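Local coordinates for protein beta-1,4-mannanase (Aplysia kurodai, PDB 3VUP) that probably hydrolyses the beta-1,4-mannosidic bonds of mannan in the digestive fluid of the sea hare, using a TIM-barrel fold, at residues R39-N42 and R43-E47; V325-G328 and D329-K333. All coordinates share one frame; numbering follows the deposited sequence.

Contact 1 (R39-N42 and R43-E47)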
ATOM      1  N   ARG A  39       6.902 -21.232  -7.947  1.00 11.81           N
ATOM      2  CA  ARG A  39       5.786 -21.834  -8.665  0.52 12.25           C
ATOM      3  C   ARG A  39       4.994 -20.816  -9.481  1.00 11.88           C
ATOM      4  O   ARG A  39       4.476 -21.142 -10.552  1.00 12.91           O
ATOM      5  CB  ARG A  39       4.864 -22.590  -7.707  0.52 13.23           C
ATOM      6  CG  ARG A  39       5.456 -23.902  -7.213  0.52 14.23           C
ATOM      7  CD  ARG A  39       4.432 -24.734  -6.457  0.52 16.19           C
ATOM      8  NE  ARG A  39       4.160 -24.195  -5.129  0.52 18.12           N
ATOM      9  CZ  ARG A  39       4.834 -24.536  -4.036  0.52 19.29           C
ATOM     10  NH1 ARG A  39       5.823 -25.417  -4.112  0.52 19.94           N
ATOM     11  NH2 ARG A  39       4.521 -23.998  -2.866  0.52 19.27           N
ATOM     12  N   ASN A  40       4.911 -19.583  -8.989  1.00 10.59           N
ATOM     13  CA  ASN A  40       4.133 -18.534  -9.659  1.00 10.22           C
ATOM     14  C   ASN A  40       4.955 -17.589 -10.535  1.00 10.34           C
ATOM     15  O   ASN A  40       4.389 -16.781 -11.275  1.00  9.94           O
ATOM     16  CB  ASN A  40       3.364 -17.686  -8.637  1.00 10.97           C
ATOM     17  CG  ASN A  40       2.124 -18.381  -8.082  1.00 13.90           C
ATOM     18  OD1 ASN A  40       1.021 -18.226  -8.606  1.00 15.95           O
ATOM     19  ND2 ASN A  40       2.296 -19.106  -6.983  1.00 15.08           N
ATOM     20  N   LYS A  41       6.278 -17.678 -10.437  1.00 10.27           N
ATOM     21  CA  LYS A  41       7.165 -16.737 -11.120  1.00 10.53           C
ATOM     22  C   LYS A  41       6.955 -16.697 -12.637  1.00 10.07           C
ATOM     23  O   LYS A  41       7.019 -15.627 -13.248  1.00  9.71           O
ATOM     24  CB  LYS A  41       8.627 -17.046 -10.790  1.00 11.45           C
ATOM     25  CG  LYS A  41       9.626 -16.103 -11.445  1.00 11.80           C
ATOM     26  CD  LYS A  41      11.045 -16.410 -11.001  1.00 11.78           C
ATOM     27  CE  LYS A  41      12.040 -15.432 -11.604  1.00 12.15           C
ATOM     28  NZ  LYS A  41      13.421 -15.706 -11.119  1.00 12.45           N
ATOM     29  N   ASN A  42       6.696 -17.852 -13.246  1.00 10.69           N
ATOM     30  CA  ASN A  42       6.506 -17.893 -14.692  1.00 11.21           C
ATOM     31  C   ASN A  42       5.270 -17.127 -15.164  1.00 10.48           C
ATOM     32  O   ASN A  42       5.172 -16.776 -16.332  1.00 10.46           O
ATOM     33  CB  ASN A  42       6.490 -19.332 -15.227  1.00 14.07           C
ATOM     34  CG  ASN A  42       5.248 -20.099 -14.813  1.00 17.27           C
ATOM     35  OD1 ASN A  42       4.734 -19.927 -13.705  1.00 18.72           O
ATOM     36  ND2 ASN A  42       4.760 -20.957 -15.704  1.00 19.38           N
ATOM     37  N   ARG A  43       4.338 -16.864 -14.253  1.00 10.08           N
ATOM     38  CA  ARG A  43       3.186 -16.023 -14.569  1.00 10.01           C
ATOM     39  C   ARG A  43       3.350 -14.577 -14.097  1.00  8.77           C
ATOM     40  O   ARG A  43       2.803 -13.654 -14.706  1.00  9.68           O
ATOM     41  CB  ARG A  43       1.899 -16.622 -14.003  1.00 11.18           C
ATOM     42  CG  ARG A  43       1.473 -17.907 -14.692  1.00 13.30           C
ATOM     43  CD  ARG A  43       0.161 -18.416 -14.132  1.00 15.95           C
ATOM     44  NE  ARG A  43       0.312 -18.934 -12.777  1.00 17.56           N
ATOM     45  CZ  ARG A  43      -0.680 -19.029 -11.895  1.00 18.42           C
ATOM     46  NH1 ARG A  43      -1.905 -18.629 -12.216  1.00 18.38           N
ATOM     47  NH2 ARG A  43      -0.441 -19.518 -10.685  1.00 19.25           N
ATOM     48  N   ILE A  44       4.101 -14.377 -13.020  1.00  8.20           N
ATOM     49  CA  ILE A  44       4.308 -13.030 -12.497  1.00  8.00           C
ATOM     50  C   ILE A  44       5.341 -12.253 -13.313  1.00  8.30           C
ATOM     51  O   ILE A  44       5.148 -11.073 -13.610  1.00  8.11           O
ATOM     52  CB  ILE A  44       4.680 -13.047 -11.004  1.00  7.91           C
ATOM     53  CG1 ILE A  44       3.503 -13.572 -10.188  1.00  8.25           C
ATOM     54  CG2 ILE A  44       5.077 -11.650 -10.534  1.00  8.39           C
ATOM     55  CD1 ILE A  44       3.824 -13.810  -8.736  1.00  9.00           C
ATOM     56  N   GLU A  45       6.431 -12.909 -13.687  1.00  9.09           N
ATOM     57  CA  GLU A  45       7.453 -12.213 -14.466  1.00  9.32           C
ATOM     58  C   GLU A  45       6.912 -11.557 -15.760  1.00  9.26           C
ATOM     59  O   GLU A  45       7.230 -10.399 -16.030  1.00  8.85           O
ATOM     60  CB  GLU A  45       8.681 -13.101 -14.722  1.00 10.21           C
ATOM     61  CG  GLU A  45       9.763 -12.382 -15.499  1.00 11.03           C
ATOM     62  CD  GLU A  45      11.098 -13.098 -15.483  1.00 11.60           C
ATOM     63  OE1 GLU A  45      11.185 -14.215 -14.923  1.00 12.56           O
ATOM     64  OE2 GLU A  45      12.061 -12.533 -16.044  1.00 12.77           O
ATOM     65  N   PRO A  46       6.073 -12.275 -16.541  1.00  9.22           N
ATOM     66  CA  PRO A  46       5.504 -11.613 -17.726  1.00  9.24           C
ATOM     67  C   PRO A  46       4.685 -10.364 -17.399  1.00  8.24           C
ATOM     68  O   PRO A  46       4.605  -9.473 -18.243  1.00  8.62           O
ATOM     69  CB  PRO A  46       4.610 -12.694 -18.337  1.00 10.75           C
ATOM     70  CG  PRO A  46       5.267 -13.961 -17.946  1.00 10.85           C
ATOM     71  CD  PRO A  46       5.801 -13.725 -16.555  1.00 10.10           C
ATOM     72  N   GLU A  47       4.088 -10.293 -16.215  1.00  7.64           N
ATOM     73  CA  GLU A  47       3.363  -9.088 -15.837  1.00  7.86           C
ATOM     74  C   GLU A  47       4.318  -7.916 -15.625  1.00  7.13           C
ATOM     75  O   GLU A  47       3.992  -6.779 -15.952  1.00  7.45           O
ATOM     76  CB  GLU A  47       2.485  -9.333 -14.609  1.00  7.98           C
ATOM     77  CG  GLU A  47       1.423 -10.395 -14.840  1.00  8.35           C
ATOM     78  CD  GLU A  47       0.397 -10.001 -15.891  1.00  9.43           C
ATOM     79  OE1 GLU A  47       0.151  -8.788 -16.082  1.00  9.83           O
ATOM     80  OE2 GLU A  47      -0.169 -10.914 -16.527  1.00 10.56           O
TER
HETATM   81  O   HOH W   1       2.373 -20.721 -12.490  1.00 28.15           O
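N40 and K41 meet R43, I44 and E45 across one turn of helix 36-53, in a local contact on the outside of the TIM barrel. The helix is kinked at R43, whose N bonds back only three residues. N40 O accepts I44 N at 3.0 Å, in the carbonyl plane, and R43 N at 3.0 Å, from above that plane. The next bond is straighter: E45 N reaches K41 O at 2.8 Å, with an N-H...O angle of 169°.

The planes of the N40 amide and the R43 guanidinium are 27° apart, and the amide oxygen approaches obliquely. OD1 of N40 sits 2.9 Å from NH2 of R43, but the angle is too poor for a hydrogen bond. Instead, the hydroxyl of S27 is shared: it bonds N40 OD1 and, weakly, R43 NH2. N40 ND2 bonds Q36 O one turn earlier, so the buried amide is held at both ends. R43 bends at chi3 (-71°), which swings its head back along the helix. There its NE donates to a water at 2.7 Å, and that water donates to R39 O. The CD1 methyl of I44 lies against N40 CB at 3.9 Å.

K41 and E45 run side by side and point the same way. Both have CG anti to the backbone N and extended chains. CE of K41 comes 3.6 Å from OE1 of E45, yet K41 NZ stays 4.7 Å from that oxygen. K41 pairs with D94 instead, and E45 with K101 and the hydroxyl of Y102.

The helix belongs to the beta-alpha-beta unit 18-22, 36-53, 58-65. K41 and E45 fasten it to helix 88-101, while N40, R43 and I44 pack on the loop at M26.

Contact 2 (V325-G328 and D329-K333). With SO4 (sulfate ion), chain F.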
ATOM      1  N   VAL A 325      -3.514  -7.988 -13.817  1.00  5.54           N
ATOM      2  CA  VAL A 325      -3.683  -9.328 -14.365  1.00  5.89           C
ATOM      3  C   VAL A 325      -4.976  -9.442 -15.167  1.00  5.45           C
ATOM      4  O   VAL A 325      -4.979  -9.993 -16.267  1.00  6.95           O
ATOM      5  CB  VAL A 325      -3.609 -10.403 -13.263  1.00  6.59           C
ATOM      6  CG1 VAL A 325      -4.123 -11.736 -13.762  1.00  7.51           C
ATOM      7  CG2 VAL A 325      -2.178 -10.537 -12.770  1.00  6.36           C
ATOM      8  N   GLN A 326      -6.071  -8.905 -14.637  1.00  5.57           N
ATOM      9  CA  GLN A 326      -7.335  -8.985 -15.356  1.00  6.81           C
ATOM     10  C   GLN A 326      -7.620  -7.818 -16.291  1.00  6.55           C
ATOM     11  O   GLN A 326      -8.328  -7.982 -17.284  1.00  7.78           O
ATOM     12  CB  GLN A 326      -8.498  -9.140 -14.373  1.00  8.19           C
ATOM     13  CG  GLN A 326      -8.577 -10.528 -13.758  1.00  9.71           C
ATOM     14  CD  GLN A 326      -9.672 -10.671 -12.718  1.00 11.60           C
ATOM     15  OE1 GLN A 326     -10.693  -9.990 -12.768  1.00 13.06           O
ATOM     16  NE2 GLN A 326      -9.464 -11.572 -11.775  1.00 11.00           N
ATOM     17  N   ARG A 327      -7.071  -6.645 -15.987  1.00  5.78           N
ATOM     18  CA  ARG A 327      -7.502  -5.416 -16.642  0.61  6.41           C
ATOM     19  C   ARG A 327      -6.359  -4.693 -17.350  1.00  6.90           C
ATOM     20  O   ARG A 327      -6.522  -3.564 -17.810  1.00  7.25           O
ATOM     21  CB  ARG A 327      -8.156  -4.476 -15.620  0.61  7.48           C
ATOM     22  CG  ARG A 327      -8.917  -5.182 -14.491  0.61  7.97           C
ATOM     23  CD  ARG A 327     -10.289  -5.728 -14.908  0.61  8.14           C
ATOM     24  NE  ARG A 327     -11.262  -4.658 -15.143  0.61  8.35           N
ATOM     25  CZ  ARG A 327     -12.583  -4.799 -15.055  0.61  8.06           C
ATOM     26  NH1 ARG A 327     -13.107  -5.969 -14.720  0.61  9.00           N
ATOM     27  NH2 ARG A 327     -13.386  -3.768 -15.294  0.61  6.78           N
ATOM     28  N   GLY A 328      -5.203  -5.345 -17.439  1.00  8.30           N
ATOM     29  CA  GLY A 328      -4.033  -4.729 -18.031  1.00  8.85           C
ATOM     30  C   GLY A 328      -4.176  -4.327 -19.487  1.00  8.48           C
ATOM     31  O   GLY A 328      -3.552  -3.352 -19.906  1.00  8.27           O
ATOM     32  N   ASP A 329      -4.968  -5.071 -20.263  1.00  9.25           N
ATOM     33  CA  ASP A 329      -5.217  -4.727 -21.671  1.00 10.08           C
ATOM     34  C   ASP A 329      -5.642  -3.270 -21.767  1.00  8.62           C
ATOM     35  O   ASP A 329      -5.125  -2.498 -22.575  1.00  8.80           O
ATOM     36  CB  ASP A 329      -6.349  -5.585 -22.272  1.00 13.43           C
ATOM     37  CG  ASP A 329      -5.869  -6.902 -22.873  1.00 16.63           C
ATOM     38  OD1 ASP A 329      -4.667  -7.211 -22.785  1.00 17.59           O
ATOM     39  OD2 ASP A 329      -6.716  -7.640 -23.432  1.00 17.62           O
ATOM     40  N   ASN A 330      -6.609  -2.905 -20.936  1.00  7.55           N
ATOM     41  CA  ASN A 330      -7.122  -1.553 -20.954  1.00  6.98           C
ATOM     42  C   ASN A 330      -6.189  -0.591 -20.232  1.00  6.22           C
ATOM     43  O   ASN A 330      -5.891   0.500 -20.721  1.00  7.01           O
ATOM     44  CB  ASN A 330      -8.513  -1.508 -20.324  1.00  8.06           C
ATOM     45  CG  ASN A 330      -9.224  -0.198 -20.588  1.00  7.77           C
ATOM     46  OD1 ASN A 330      -9.240   0.287 -21.720  1.00  8.44           O
ATOM     47  ND2 ASN A 330      -9.797   0.396 -19.539  1.00  8.47           N
ATOM     48  N   GLN A 331      -5.729  -0.989 -19.053  1.00  6.77           N
ATOM     49  CA  GLN A 331      -5.002  -0.059 -18.201  1.00  7.38           C
ATOM     50  C   GLN A 331      -3.651   0.350 -18.775  1.00  7.72           C
ATOM     51  O   GLN A 331      -3.215   1.486 -18.584  1.00  7.57           O
ATOM     52  CB  GLN A 331      -4.883  -0.608 -16.776  1.00  7.66           C
ATOM     53  CG  GLN A 331      -6.247  -0.718 -16.120  1.00  7.07           C
ATOM     54  CD  GLN A 331      -6.216  -1.362 -14.753  1.00  6.61           C
ATOM     55  OE1 GLN A 331      -5.163  -1.755 -14.248  1.00  6.96           O
ATOM     56  NE2 GLN A 331      -7.383  -1.465 -14.138  1.00  7.02           N
ATOM     57  N   ARG A 332      -3.011  -0.563 -19.499  1.00  8.15           N
ATOM     58  CA  ARG A 332      -1.750  -0.245 -20.151  1.00  9.97           C
ATOM     59  C   ARG A 332      -1.855   0.919 -21.117  1.00  8.91           C
ATOM     60  O   ARG A 332      -0.865   1.608 -21.357  1.00  9.56           O
ATOM     61  CB  ARG A 332      -1.197  -1.454 -20.886  1.00 11.66           C
ATOM     62  CG  ARG A 332      -0.516  -2.447 -19.979  0.73 11.82           C
ATOM     63  CD  ARG A 332       0.205  -3.539 -20.755  0.73 11.81           C
ATOM     64  NE  ARG A 332      -0.701  -4.507 -21.362  0.73 11.11           N
ATOM     65  CZ  ARG A 332      -1.219  -5.548 -20.717  0.73 10.18           C
ATOM     66  NH1 ARG A 332      -2.026  -6.392 -21.349  0.73 10.60           N
ATOM     67  NH2 ARG A 332      -0.943  -5.740 -19.428  0.73  9.60           N
ATOM     68  N   LYS A 333      -3.041   1.138 -21.681  1.00  8.66           N
ATOM     69  CA  LYS A 333      -3.209   2.279 -22.567  1.00  9.15           C
ATOM     70  C   LYS A 333      -2.981   3.587 -21.833  1.00  7.53           C
ATOM     71  O   LYS A 333      -2.383   4.517 -22.371  1.00  7.47           O
ATOM     72  CB  LYS A 333      -4.634   2.328 -23.111  0.55 10.09           C
ATOM     73  CG  LYS A 333      -5.056   1.137 -23.914  0.55 11.49           C
ATOM     74  CD  LYS A 333      -6.507   1.262 -24.346  0.55 12.52           C
ATOM     75  CE  LYS A 333      -6.687   2.377 -25.362  0.55 13.39           C
ATOM     76  NZ  LYS A 333      -8.110   2.525 -25.760  0.55 13.93           N
TER
HETATM   77  S   SO4 F 404     -10.821  -1.152 -16.193  1.00 11.07           S
HETATM   78  O1  SO4 F 404     -10.391  -2.182 -15.281  1.00 12.69           O
HETATM   79  O2  SO4 F 404      -9.626  -0.406 -16.272  1.00  6.20           O
HETATM   80  O3  SO4 F 404     -10.912  -1.649 -17.550  1.00 13.40           O
HETATM   81  O4  SO4 F 404     -12.139  -0.701 -15.772  1.00 12.43           O
HETATM   82  O   HOH W   2      -6.971  -7.344 -19.754  1.00 21.29           O
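R327 and Q331 cross one turn apart near the start of helix 324-338, their guanidinium and amide planes 50° from each other. The Q331 amide comes over the root of the arginine, with NE2 3.4 Å from R327 CB. Both groups reach the same sulfate, probably left from crystallisation. R327 bends at chi2 (-77°) and chi3, which turns the edge of its guanidinium to the ion. NE of R327 gives a short bond of 2.6 Å to sulfate O1, and NH2 adds a weak one to O4. NE2 of Q331 donates to sulfate O2 at 3.3 Å and weakly to O1. The N330 amide comes in from another side, its ND2 bonding sulfate O3 at 3.1 Å. Its stronger partner is E296, and Q297 N also binds the ion.

Q331 is buried and tied to the barrel: OE1 bonds S321 OG, and NE2 also bonds W322 O. With an alanine here, the S321 hydroxyl and the W322 carbonyl would probably lose this partner, the sulfate one of its amide donors, and a gap would open beside R327 CB.

On the other flank, the R332 guanidinium lies flat over the carbonyl of G328, whose O is 3.3 Å above its plane and over its centre. The same O of G328 accepts R332 N at 2.9 Å. G328 has no side chain, and in the modelled pose of R332 a CB here would probably come too close to NH2. D329 steers the guanidinium too, through a salt bridge from OD1 to R332 NH1 of 3.1 Å.

The donors gathered round the sulfate suit an anion. R327 probably balances part of its charge; the N330 and Q331 amides and Q297 N supply neutral N-H donors. Whether the site holds any natural ligand is not established.

How the contacts relate
Both contacts are local turns, so neither closes a long loop, and they do not nest or cross. From the N terminus, the chain leaves strand 18-22, passes M26 and S27, and forms contact 1 early in helix 36-53. Six more barrel strands and their connections follow, beginning with 58-65 and ending with 289-293. After strand 318-322, the last of the barrel, helix 324-338 opens with contact 2. Barrel closure makes these first and last helices neighbours, with the contact centres about 16 Å apart. E47 CD packs on V325 CG2 at 4.1 Å, and R332 touches K50. V325 also bonds L23 through the backbone, just after strand 18-22.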